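Beta-lactamase (Sebaldella termitidis, PDB 6N1N) probably hydrolyses beta-lactam antibiotics to substituted beta-amino acids, as a class D beta-lactamase of the serine penicillin-recognising fold. Local coordinates at residues 184-189 / 238-243. Residues are numbered along the deposited sequence; the frame is centred on the assembly and turned at random.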
ATOM      1  N   TYR A 184       5.935  16.861  -8.431  1.00 12.43           N
ATOM      2  CA  TYR A 184       5.909  15.825  -7.406  1.00 10.46           C
ATOM      3  C   TYR A 184       6.228  14.477  -8.020  1.00  9.02           C
ATOM      4  O   TYR A 184       6.023  14.259  -9.210  1.00 10.81           O
ATOM      5  CB  TYR A 184       4.534  15.742  -6.716  1.00 10.32           C
ATOM      6  CG  TYR A 184       3.372  15.419  -7.625  1.00 10.61           C
ATOM      7  CD1 TYR A 184       3.099  14.127  -8.007  1.00 10.32           C
ATOM      8  CD2 TYR A 184       2.521  16.424  -8.068  1.00 17.89           C
ATOM      9  CE1 TYR A 184       2.007  13.842  -8.840  1.00 12.89           C
ATOM     10  CE2 TYR A 184       1.445  16.161  -8.874  1.00 18.02           C
ATOM     11  CZ  TYR A 184       1.181  14.876  -9.257  1.00 18.81           C
ATOM     12  OH  TYR A 184       0.095  14.623 -10.081  1.00 20.84           O
ATOM     13  N   THR A 185       6.685  13.567  -7.156  1.00 11.30           N
ATOM     14  CA  THR A 185       6.863  12.159  -7.480  1.00  8.61           C
ATOM     15  C   THR A 185       5.984  11.389  -6.511  1.00  9.08           C
ATOM     16  O   THR A 185       6.184  11.467  -5.290  1.00 10.40           O
ATOM     17  CB  THR A 185       8.315  11.696  -7.340  1.00 10.26           C
ATOM     18  OG1 THR A 185       9.129  12.457  -8.228  1.00 12.08           O
ATOM     19  CG2 THR A 185       8.455  10.217  -7.675  1.00 10.72           C
ATOM     20  N   LEU A 186       5.012  10.677  -7.058  1.00  9.42           N
ATOM     21  CA  LEU A 186       4.037   9.939  -6.288  1.00 10.32           C
ATOM     22  C   LEU A 186       4.331   8.447  -6.334  1.00  7.56           C
ATOM     23  O   LEU A 186       4.475   7.863  -7.411  1.00 10.59           O
ATOM     24  CB  LEU A 186       2.643  10.232  -6.845  1.00 12.29           C
ATOM     25  CG  LEU A 186       1.486   9.424  -6.275  1.00 10.96           C
ATOM     26  CD1 LEU A 186       1.272   9.767  -4.768  1.00 14.30           C
ATOM     27  CD2 LEU A 186       0.214   9.642  -7.099  1.00 17.69           C
ATOM     28  N   ARG A 187       4.404   7.829  -5.159  1.00 10.79           N
ATOM     29  CA  ARG A 187       4.462   6.381  -5.015  1.00 10.04           C
ATOM     30  C   ARG A 187       3.210   5.958  -4.253  1.00  9.12           C
ATOM     31  O   ARG A 187       3.035   6.321  -3.094  1.00 12.72           O
ATOM     32  CB  ARG A 187       5.721   5.958  -4.261  1.00 11.88           C
ATOM     33  CG  ARG A 187       6.992   6.243  -5.000  1.00  9.90           C
ATOM     34  CD  ARG A 187       8.212   6.091  -4.120  1.00 10.60           C
ATOM     35  NE  ARG A 187       9.454   6.203  -4.879  1.00 11.72           N
ATOM     36  CZ  ARG A 187      10.103   7.329  -5.127  1.00 10.84           C
ATOM     37  NH1 ARG A 187       9.635   8.478  -4.676  1.00 12.37           N
ATOM     38  NH2 ARG A 187      11.229   7.295  -5.841  1.00 16.83           N
ATOM     39  N   GLY A 188       2.293   5.255  -4.909  1.00 25.27           N
ATOM     40  CA  GLY A 188       1.073   4.861  -4.231  1.00 31.45           C
ATOM     41  C   GLY A 188       0.597   3.522  -4.744  1.00 21.43           C
ATOM     42  O   GLY A 188       0.779   3.226  -5.931  1.00 16.61           O
ATOM     43  N   LYS A 189       0.031   2.698  -3.867  1.00 14.60           N
ATOM     44  CA  LYS A 189      -0.432   1.355  -4.232  1.00 11.32           C
ATOM     45  C   LYS A 189      -1.831   1.173  -3.671  1.00 10.16           C
ATOM     46  O   LYS A 189      -2.101   1.495  -2.503  1.00  9.80           O
ATOM     47  CB  LYS A 189       0.483   0.238  -3.712  1.00 12.75           C
ATOM     48  CG  LYS A 189       0.044  -1.203  -4.048  1.00 20.92           C
ATOM     49  CD  LYS A 189       0.301  -1.521  -5.510  1.00 25.55           C
ATOM     50  CE  LYS A 189      -0.368  -2.833  -5.957  1.00 31.29           C
ATOM     51  NZ  LYS A 189      -1.851  -2.680  -6.211  1.00 28.41           N
ATOM     52  N   LEU A 238      -9.453  10.968  -4.842  1.00 14.69           N
ATOM     53  CA  LEU A 238      -9.747  11.423  -3.484  1.00 13.83           C
ATOM     54  C   LEU A 238      -8.465  11.809  -2.746  1.00 12.54           C
ATOM     55  O   LEU A 238      -8.415  12.832  -2.049  1.00 12.74           O
ATOM     56  CB  LEU A 238     -10.476  10.308  -2.723  1.00 13.00           C
ATOM     57  CG  LEU A 238     -10.946  10.597  -1.293  1.00 22.17           C
ATOM     58  CD1 LEU A 238     -12.027   9.584  -0.893  1.00 31.76           C
ATOM     59  CD2 LEU A 238      -9.825  10.562  -0.248  1.00 20.13           C
ATOM     60  N   THR A 239      -7.434  10.974  -2.864  1.00 11.81           N
ATOM     61  CA  THR A 239      -6.149  11.266  -2.241  1.00  8.36           C
ATOM     62  C   THR A 239      -5.577  12.581  -2.771  1.00 10.84           C
ATOM     63  O   THR A 239      -5.086  13.420  -1.994  1.00 14.04           O
ATOM     64  CB  THR A 239      -5.209  10.080  -2.493  1.00 10.27           C
ATOM     65  OG1 THR A 239      -5.854   8.871  -2.052  1.00 10.62           O
ATOM     66  CG2 THR A 239      -3.912  10.224  -1.746  1.00 12.58           C
HETATM   67  N   MSE A 240      -5.651  12.796  -4.089  1.00 14.38           N
HETATM   68  CA  MSE A 240      -5.110  14.023  -4.679  1.00 15.50           C
HETATM   69  C   MSE A 240      -5.893  15.232  -4.214  1.00 13.55           C
HETATM   70  O   MSE A 240      -5.314  16.299  -4.000  1.00 13.08           O
HETATM   71  CB  MSE A 240      -5.125  13.971  -6.213  1.00 15.56           C
HETATM   72  CG  MSE A 240      -4.395  12.754  -6.808  1.00 18.04           C
HETATM   73 SE   MSE A 240      -2.515  12.584  -6.272  1.00 26.34          SE
HETATM   74  CE  MSE A 240      -1.740  13.722  -7.662  1.00 28.37           C
HETATM   75  N   MSE A 241      -7.210  15.073  -4.067  1.00 13.22           N
HETATM   76  CA  MSE A 241      -8.031  16.156  -3.520  1.00 12.23           C
HETATM   77  C   MSE A 241      -7.619  16.527  -2.096  1.00 10.52           C
HETATM   78  O   MSE A 241      -7.566  17.713  -1.762  1.00 14.60           O
HETATM   79  CB  MSE A 241      -9.522  15.785  -3.576  1.00 19.10           C
HETATM   80  CG  MSE A 241     -10.046  15.825  -4.977  1.00 16.71           C
HETATM   81 SE   MSE A 241     -11.847  15.068  -5.040  1.00 34.18          SE
HETATM   82  CE  MSE A 241     -12.480  15.861  -3.434  1.00 12.22           C
ATOM     83  N   ALA A 242      -7.355  15.521  -1.257  1.00 13.44           N
ATOM     84  CA  ALA A 242      -6.854  15.790   0.083  1.00 14.77           C
ATOM     85  C   ALA A 242      -5.531  16.542   0.025  1.00 10.65           C
ATOM     86  O   ALA A 242      -5.339  17.510   0.772  1.00 13.35           O
ATOM     87  CB  ALA A 242      -6.697  14.489   0.864  1.00 11.78           C
ATOM     88  N   PHE A 243      -4.610  16.122  -0.853  1.00 11.94           N
ATOM     89  CA  PHE A 243      -3.346  16.844  -0.981  1.00 11.61           C
ATOM     90  C   PHE A 243      -3.575  18.307  -1.379  1.00 14.78           C
ATOM     91  O   PHE A 243      -2.947  19.219  -0.820  1.00 12.23           O
ATOM     92  CB  PHE A 243      -2.421  16.189  -2.024  1.00  9.93           C
ATOM     93  CG  PHE A 243      -1.934  14.797  -1.685  1.00 11.98           C
ATOM     94  CD1 PHE A 243      -1.857  14.324  -0.388  1.00 12.80           C
ATOM     95  CD2 PHE A 243      -1.521  13.955  -2.717  1.00 10.12           C
ATOM     96  CE1 PHE A 243      -1.390  13.026  -0.132  1.00 12.46           C
ATOM     97  CE2 PHE A 243      -1.052  12.668  -2.440  1.00 13.80           C
ATOM     98  CZ  PHE A 243      -0.979  12.226  -1.144  1.00 12.96           C
TER
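Selenomethionine Met-240 is the side chain to follow, because it reaches from the helix to both Tyr-184 and Leu-186 on the strand. Its CB does not aim at the strand. CG lies beside the backbone N (chi1 -55°), anti to the carbonyl carbon, and bends at chi2 and chi3 then fold the chain over so that its end swings across. SE is the first atom to meet the strand, lying 4.1 Å from CD2 of Leu-186. CE goes on to the phenol of Tyr-184: it is 3.5 Å from CZ and 3.2 Å from OH, approaching the ring obliquely. That hydroxyl takes its polar partner from the neighbouring, outermost strand 177-180, where it hydrogen-bonds Glu-179, while Ile-249 of the C-terminal tail touches both Tyr-184 and Met-240.

The setting is the penicillin-binding, serine beta-lactamase fold, in which the C-terminal helix 228-245 packs on one face of the central sheet. Here it meets strand 184-195 near the sheet's border, next to strand 177-180. The two short segments run at 138° to each other with their axes 12.3 Å apart, a gap spanned by side chains.

Leu-186 points from the strand toward the helix. Its methyls divide the work: CD2 goes to the selenium, and CD1 comes up at the edge of the Phe-243 ring, near the ring plane, 4.4 Å from CE2, the branch point being turned away from the backbone N (chi1 173°). Carbonyl O of Thr-239, one turn back, lies 3.5 Å above one face of that ring, offset toward its rim. Phe-216 of strand 212-222, two strands further into the sheet, packs against Leu-186 and meets Phe-243 edge-to-face.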